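Local coordinates for protein diguanylate cyclase (Vibrio cholerae serotype O1, PDB 6EIB) that makes the bacterial second messenger c-di-GMP from two molecules of GTP with the help of magnesium, through its GGEEF domain, and is involved in biofilm formation, at residues Q103-H108 and I117-G122; I36-F41 and E55-L60. One frame throughout, in Å; residues are numbered along the deposited sequence.

Interaction 1 of 2, residues Q103-H108 and I117-G122; sequences QRFAEH and IYLCAG. With SO4 (sulfate ion), chain F; ACT (acetate ion), chain P.
Gln103 and Arg104 open the last turn of helix 91-107 and meet ions that probably came from the crystallisation liquor: the Gln103 amide donates through NE2 to acetate, and Arg104 NH2 lies 2.5 Å from sulfate O4, which sits at the edge of the guanidinium. Arg104 NH1 is hydrogen-bonded to Ser66 OG on helix 50-67.

Phe105 carries the contact with strand 119-125 and its lead-in. With CG anti to the backbone N (chi1 -171°), the ring reaches toward the sheet, and its CD2 comes within 3.3 Å of Ile117 O. One atom further out, Phe105 CE2 packs at 3.6 Å on Ile117 CG2, while Tyr118 O faces the ring edge. Leu119 has CG in the crowded position between N and the carbonyl carbon (chi1 62°); its CD2 approaches Phe105 CD2 obliquely, at 3.7 Å.

At Ala106 the backbones come closest, and its CA makes a CA-H...O contact of 3.5 Å to Ile117 O, with 155° at the hydrogen. Tyr118 starts away from the helix, but its ring comes back (CG beside the backbone N), so that CD1 meets Ala106 CB at 3.5 Å.

At the helix end, His108 ND1 donates to sulfate O3 at 3.1 Å. His108 O and Phe105 O both lie in hydrogen-bonding range of a water and compete with other acceptors for its protons, while it accepts from Ile117 N at 2.6 Å.

In this part of the GGDEF domain, then, no direct hydrogen bond joins helix to strand. Apolar side chains and a CH...O contact hold them together, and the water links the backbone polar groups where the helix runs out.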
loop_
_atom_site.group_PDB
_atom_site.type_symbol
_atom_site.label_atom_id
_atom_site.label_comp_id
_atom_site.label_asym_id
_atom_site.label_seq_id
_atom_site.Cartn_x
_atom_site.Cartn_y
_atom_site.Cartn_z
ATOM N N GLN A 103 -8.966 -1.272 -7.566
ATOM C CA GLN A 103 -9.820 -1.572 -8.719
ATOM C C GLN A 103 -9.075 -2.164 -9.881
ATOM O O GLN A 103 -9.542 -3.124 -10.487
ATOM C CB GLN A 103 -10.537 -0.333 -9.185
ATOM C CG GLN A 103 -11.754 0.026 -8.368
ATOM C CD GLN A 103 -12.179 1.465 -8.603
ATOM O OE1 GLN A 103 -11.370 2.303 -9.028
ATOM N NE2 GLN A 103 -13.474 1.744 -8.413
ATOM N N ARG A 104 -7.935 -1.576 -10.235
ATOM C CA ARG A 104 -7.190 -2.106 -11.374
ATOM C C ARG A 104 -6.568 -3.462 -11.080
ATOM O O ARG A 104 -6.413 -4.300 -11.983
ATOM C CB ARG A 104 -6.136 -1.095 -11.848
ATOM C CG ARG A 104 -6.784 0.049 -12.615
ATOM C CD ARG A 104 -5.780 0.813 -13.453
ATOM N NE ARG A 104 -5.019 -0.067 -14.341
ATOM C CZ ARG A 104 -3.855 0.294 -14.872
ATOM N NH1 ARG A 104 -3.364 1.493 -14.597
ATOM N NH2 ARG A 104 -3.172 -0.542 -15.638
ATOM N N PHE A 105 -6.235 -3.712 -9.814
ATOM C CA PHE A 105 -5.746 -5.010 -9.460
ATOM C C PHE A 105 -6.867 -6.046 -9.618
ATOM O O PHE A 105 -6.653 -7.133 -10.166
ATOM C CB PHE A 105 -5.201 -4.968 -8.022
ATOM C CG PHE A 105 -4.460 -6.202 -7.609
ATOM C CD1 PHE A 105 -3.187 -6.463 -8.100
ATOM C CD2 PHE A 105 -5.009 -7.067 -6.674
ATOM C CE1 PHE A 105 -2.481 -7.591 -7.679
ATOM C CE2 PHE A 105 -4.311 -8.205 -6.248
ATOM C CZ PHE A 105 -3.058 -8.466 -6.749
ATOM N N ALA A 106 -8.065 -5.700 -9.148
ATOM C CA ALA A 106 -9.222 -6.591 -9.193
ATOM C C ALA A 106 -9.620 -6.875 -10.640
ATOM O O ALA A 106 -10.205 -7.916 -10.960
ATOM C CB ALA A 106 -10.407 -5.979 -8.444
ATOM N N GLU A 107 -9.348 -5.910 -11.498
ATOM C CA GLU A 107 -9.731 -6.001 -12.912
ATOM C C GLU A 107 -8.714 -6.759 -13.770
ATOM O O GLU A 107 -9.004 -7.094 -14.916
ATOM C CB GLU A 107 -9.953 -4.608 -13.491
ATOM C CG GLU A 107 -11.234 -3.924 -13.063
ATOM C CD GLU A 107 -11.178 -2.414 -13.285
ATOM O OE1 GLU A 107 -10.087 -1.876 -13.630
ATOM O OE2 GLU A 107 -12.234 -1.758 -13.129
ATOM N N HIS A 108 -7.497 -6.961 -13.267
ATOM C CA HIS A 108 -6.481 -7.625 -14.080
ATOM C C HIS A 108 -6.625 -9.148 -14.007
ATOM O O HIS A 108 -6.630 -9.727 -12.933
ATOM C CB HIS A 108 -5.082 -7.191 -13.668
ATOM C CG HIS A 108 -4.002 -7.808 -14.494
ATOM N ND1 HIS A 108 -3.638 -7.315 -15.730
ATOM C CD2 HIS A 108 -3.166 -8.846 -14.242
ATOM C CE1 HIS A 108 -2.656 -8.050 -16.222
ATOM N NE2 HIS A 108 -2.355 -8.991 -15.340
ATOM N N ILE A 117 -7.630 -11.603 -8.608
ATOM C CA ILE A 117 -7.043 -11.456 -7.282
ATOM C C ILE A 117 -7.381 -10.061 -6.759
ATOM O O ILE A 117 -7.444 -9.104 -7.540
ATOM C CB ILE A 117 -5.510 -11.681 -7.327
ATOM C CG1 ILE A 117 -5.198 -12.968 -8.080
ATOM C CG2 ILE A 117 -4.881 -11.750 -5.917
ATOM C CD1 ILE A 117 -3.697 -13.229 -8.245
ATOM N N TYR A 118 -7.551 -9.936 -5.443
ATOM C CA TYR A 118 -8.048 -8.706 -4.835
ATOM C C TYR A 118 -7.108 -8.246 -3.706
ATOM O O TYR A 118 -6.284 -9.023 -3.211
ATOM C CB TYR A 118 -9.490 -8.927 -4.296
ATOM C CG TYR A 118 -10.454 -9.461 -5.339
ATOM C CD1 TYR A 118 -11.161 -8.586 -6.157
ATOM C CD2 TYR A 118 -10.628 -10.835 -5.544
ATOM C CE1 TYR A 118 -12.034 -9.057 -7.139
ATOM C CE2 TYR A 118 -11.505 -11.316 -6.570
ATOM C CZ TYR A 118 -12.192 -10.411 -7.336
ATOM O OH TYR A 118 -13.063 -10.810 -8.336
ATOM N N LEU A 119 -7.249 -6.995 -3.285
ATOM C CA LEU A 119 -6.432 -6.485 -2.195
ATOM C C LEU A 119 -7.300 -5.609 -1.316
ATOM O O LEU A 119 -8.396 -5.236 -1.728
ATOM C CB LEU A 119 -5.207 -5.712 -2.758
ATOM C CG LEU A 119 -5.401 -4.447 -3.607
ATOM C CD1 LEU A 119 -5.640 -3.203 -2.741
ATOM C CD2 LEU A 119 -4.179 -4.243 -4.507
ATOM N N CYS A 120 -6.844 -5.301 -0.102
ATOM C CA CYS A 120 -7.516 -4.297 0.723
ATOM C C CYS A 120 -6.486 -3.234 1.003
ATOM O O CYS A 120 -5.300 -3.514 0.908
ATOM C CB CYS A 120 -8.033 -4.862 2.048
ATOM S SG CYS A 120 -9.465 -5.970 1.805
ATOM N N ALA A 121 -6.933 -2.045 1.385
ATOM C CA ALA A 121 -5.990 -0.966 1.644
ATOM C C ALA A 121 -6.494 -0.141 2.793
ATOM O O ALA A 121 -7.714 0.027 2.967
ATOM C CB ALA A 121 -5.794 -0.064 0.364
ATOM N N GLY A 122 -5.562 0.352 3.606
ATOM C CA GLY A 122 -5.934 1.292 4.644
ATOM C C GLY A 122 -5.094 2.544 4.389
ATOM O O GLY A 122 -3.929 2.434 3.978
HETATM S S SO4 F . -3.837 -3.963 -17.130
HETATM O O1 SO4 F . -2.924 -5.014 -17.567
HETATM O O2 SO4 F . -4.555 -3.395 -18.265
HETATM O O3 SO4 F . -4.878 -4.475 -16.244
HETATM O O4 SO4 F . -3.015 -2.942 -16.476
HETATM C C ACT P . -15.509 -1.413 -7.796
HETATM O O ACT P . -16.542 -2.068 -7.537
HETATM O OXT ACT P . -15.208 -0.522 -6.973
HETATM C CH3 ACT P . -14.687 -1.667 -9.026
HETATM O O HOH W 1 -7.475 -9.901 -10.537
#

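Interaction 2 of 2, residues I36-F41 and E55-L60; sequences IDIDNF and EVLCFL
Asp39 OD2 is the best-held polar side-chain atom here, gripped by one hydrogen bond, from the backbone N of Asn153; none crosses between 36-41 and 55-60. The fold is that of a GGDEF domain: strand 31-38 is the middle strand of the mixed sheet, and helix 50-67 packs against its C-terminal part. The two short segments run roughly antiparallel, at 149°, with their axes 11.2 Å apart at closest approach.

What joins them is aliphatic and aromatic carbon. Ile38 puts its CD1 between two leucines of the helix, 3.8 Å from Leu57 CD2 and equally 3.8 Å from Leu60 CD2. It crosses Leu57 at about a right angle but meets Leu60 tip to tip. Two residues earlier on the strand, Ile36 CG2 makes a looser contact with Leu60 CD2, at 4.2 Å.

Asp37, between the two isoleucines, starts away from the helix. Asp37 and Ile38 probably bind Mg(2+) together with Glu80, as in related cyclases; Glu80 is also the predicted proton acceptor, and its carboxylate lies close to that of Asp37. The helix thus backs the strand on the side away from the Asp37 carboxylate.

After a type II turn from Ile38 to Phe41, the Phe41 ring swings back to the helix with CG anti to the backbone N (chi1 -168°). Val56 CB lies at the ring edge, 4.1 Å from Phe41 CE1, and the Leu57 side chain crosses that of Phe41 at about a right angle, its CG 3.5 Å from Phe41 CZ.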
loop_
_atom_site.group_PDB
_atom_site.type_symbol
_atom_site.label_atom_id
_atom_site.label_comp_id
_atom_site.label_asym_id
_atom_site.label_seq_id
_atom_site.Cartn_x
_atom_site.Cartn_y
_atom_site.Cartn_z
ATOM N N ILE A 36 -1.315 -1.897 2.106
ATOM C CA ILE A 36 -2.038 -2.775 1.191
ATOM C C ILE A 36 -1.747 -4.192 1.546
ATOM O O ILE A 36 -0.617 -4.511 1.862
ATOM C CB ILE A 36 -1.642 -2.506 -0.281
ATOM C CG1 ILE A 36 -2.241 -1.181 -0.733
ATOM C CG2 ILE A 36 -2.149 -3.639 -1.206
ATOM C CD1 ILE A 36 -1.736 -0.709 -2.100
ATOM N N ASP A 37 -2.777 -5.043 1.565
ATOM C CA ASP A 37 -2.551 -6.459 1.765
ATOM C C ASP A 37 -3.331 -7.205 0.686
ATOM O O ASP A 37 -4.509 -6.961 0.469
ATOM C CB ASP A 37 -2.969 -6.899 3.169
ATOM C CG ASP A 37 -2.428 -8.284 3.530
ATOM O OD1 ASP A 37 -1.190 -8.425 3.697
ATOM O OD2 ASP A 37 -3.231 -9.213 3.729
ATOM N N ILE A 38 -2.642 -8.105 0.012
ATOM C CA ILE A 38 -3.260 -8.925 -1.009
ATOM C C ILE A 38 -4.146 -9.992 -0.368
ATOM O O ILE A 38 -3.703 -10.694 0.569
ATOM C CB ILE A 38 -2.199 -9.581 -1.875
ATOM C CG1 ILE A 38 -1.360 -8.475 -2.567
ATOM C CG2 ILE A 38 -2.862 -10.543 -2.888
ATOM C CD1 ILE A 38 -0.126 -9.012 -3.303
ATOM N N ASP A 39 -5.383 -10.103 -0.854
ATOM C CA ASP A 39 -6.340 -11.075 -0.292
ATOM C C ASP A 39 -6.012 -12.470 -0.766
ATOM O O ASP A 39 -5.714 -12.658 -1.943
ATOM C CB ASP A 39 -7.788 -10.737 -0.693
ATOM C CG ASP A 39 -8.306 -9.448 -0.046
ATOM O OD1 ASP A 39 -8.269 -9.382 1.200
ATOM O OD2 ASP A 39 -8.727 -8.497 -0.795
ATOM N N ASN A 40 -6.066 -13.440 0.145
ATOM C CA ASN A 40 -5.842 -14.842 -0.198
ATOM C C ASN A 40 -4.568 -15.156 -0.959
ATOM O O ASN A 40 -4.573 -16.019 -1.856
ATOM C CB ASN A 40 -7.025 -15.383 -1.014
ATOM C CG ASN A 40 -8.324 -15.254 -0.282
ATOM O OD1 ASN A 40 -9.267 -14.659 -0.776
ATOM N ND2 ASN A 40 -8.382 -15.817 0.920
ATOM N N PHE A 41 -3.486 -14.477 -0.593
ATOM C CA PHE A 41 -2.226 -14.636 -1.296
ATOM C C PHE A 41 -1.656 -16.016 -1.027
ATOM O O PHE A 41 -1.023 -16.613 -1.905
ATOM C CB PHE A 41 -1.210 -13.550 -0.869
ATOM C CG PHE A 41 0.000 -13.481 -1.752
ATOM C CD1 PHE A 41 -0.122 -13.079 -3.089
ATOM C CD2 PHE A 41 1.257 -13.827 -1.266
ATOM C CE1 PHE A 41 0.999 -13.025 -3.921
ATOM C CE2 PHE A 41 2.392 -13.768 -2.093
ATOM C CZ PHE A 41 2.256 -13.372 -3.422
ATOM N N GLU A 55 4.791 -13.324 -9.527
ATOM C CA GLU A 55 4.337 -12.518 -10.665
ATOM C C GLU A 55 3.280 -11.529 -10.245
ATOM O O GLU A 55 3.221 -10.406 -10.769
ATOM C CB GLU A 55 3.780 -13.401 -11.786
ATOM C CG GLU A 55 4.828 -14.171 -12.559
ATOM C CD GLU A 55 4.220 -15.083 -13.629
ATOM O OE1 GLU A 55 2.968 -15.180 -13.718
ATOM O OE2 GLU A 55 5.008 -15.701 -14.376
ATOM N N VAL A 56 2.407 -11.976 -9.342
ATOM C CA VAL A 56 1.355 -11.131 -8.789
ATOM C C VAL A 56 1.960 -9.951 -8.051
ATOM O O VAL A 56 1.544 -8.803 -8.247
ATOM C CB VAL A 56 0.450 -11.898 -7.804
ATOM C CG1 VAL A 56 -0.625 -10.948 -7.251
ATOM C CG2 VAL A 56 -0.178 -13.112 -8.477
ATOM N N LEU A 57 2.942 -10.242 -7.198
ATOM C CA LEU A 57 3.640 -9.200 -6.445
ATOM C C LEU A 57 4.280 -8.209 -7.431
ATOM O O LEU A 57 4.187 -6.997 -7.268
ATOM C CB LEU A 57 4.720 -9.808 -5.559
ATOM C CG LEU A 57 4.288 -10.774 -4.449
ATOM C CD1 LEU A 57 5.482 -11.456 -3.829
ATOM C CD2 LEU A 57 3.497 -10.048 -3.415
ATOM N N CYS A 58 4.888 -8.744 -8.479
ATOM C CA CYS A 58 5.543 -7.903 -9.464
ATOM C C CYS A 58 4.584 -6.998 -10.215
ATOM O O CYS A 58 4.868 -5.805 -10.375
ATOM C CB CYS A 58 6.310 -8.765 -10.459
ATOM S SG CYS A 58 7.851 -9.352 -9.768
ATOM N N PHE A 59 3.457 -7.556 -10.647
ATOM C CA PHE A 59 2.399 -6.784 -11.289
ATOM C C PHE A 59 1.881 -5.683 -10.365
ATOM O O PHE A 59 1.604 -4.570 -10.820
ATOM C CB PHE A 59 1.243 -7.687 -11.717
ATOM C CG PHE A 59 0.080 -6.923 -12.282
ATOM C CD1 PHE A 59 0.063 -6.554 -13.621
ATOM C CD2 PHE A 59 -0.971 -6.522 -11.465
ATOM C CE1 PHE A 59 -0.999 -5.818 -14.140
ATOM C CE2 PHE A 59 -2.032 -5.782 -11.981
ATOM C CZ PHE A 59 -2.036 -5.427 -13.309
ATOM N N LEU A 60 1.731 -5.992 -9.077
ATOM C CA LEU A 60 1.217 -5.000 -8.123
ATOM C C LEU A 60 2.192 -3.836 -7.993
ATOM O O LEU A 60 1.785 -2.653 -7.955
ATOM C CB LEU A 60 0.971 -5.618 -6.746
ATOM C CG LEU A 60 0.420 -4.643 -5.705
ATOM C CD1 LEU A 60 -0.861 -3.986 -6.171
ATOM C CD2 LEU A 60 0.198 -5.332 -4.314
#

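How the interactions relate
Both interactions pack a helix on the same sheet, whose neighbouring antiparallel strands 31-38 and 119-125 are joined by probable backbone hydrogen bonds, Tyr118 O to Asp39 N and Cys120 N to Asp37 O. Helices 50-67 and 91-107 also touch each other: Phe105 of interaction 1 lies on Val56 and Leu60 of interaction 2, and His108 stacks on Phe59. All the touching residues of interaction 2 are buried, and its chemistry is purely apolar, beside the probable magnesium site. Interaction 1 is buried at Phe105, Ile117 and Leu119 but reaches the surface at its helix end, where a water bridges backbone groups and ions, probably from the crystallisation liquor, bind the helix side chains.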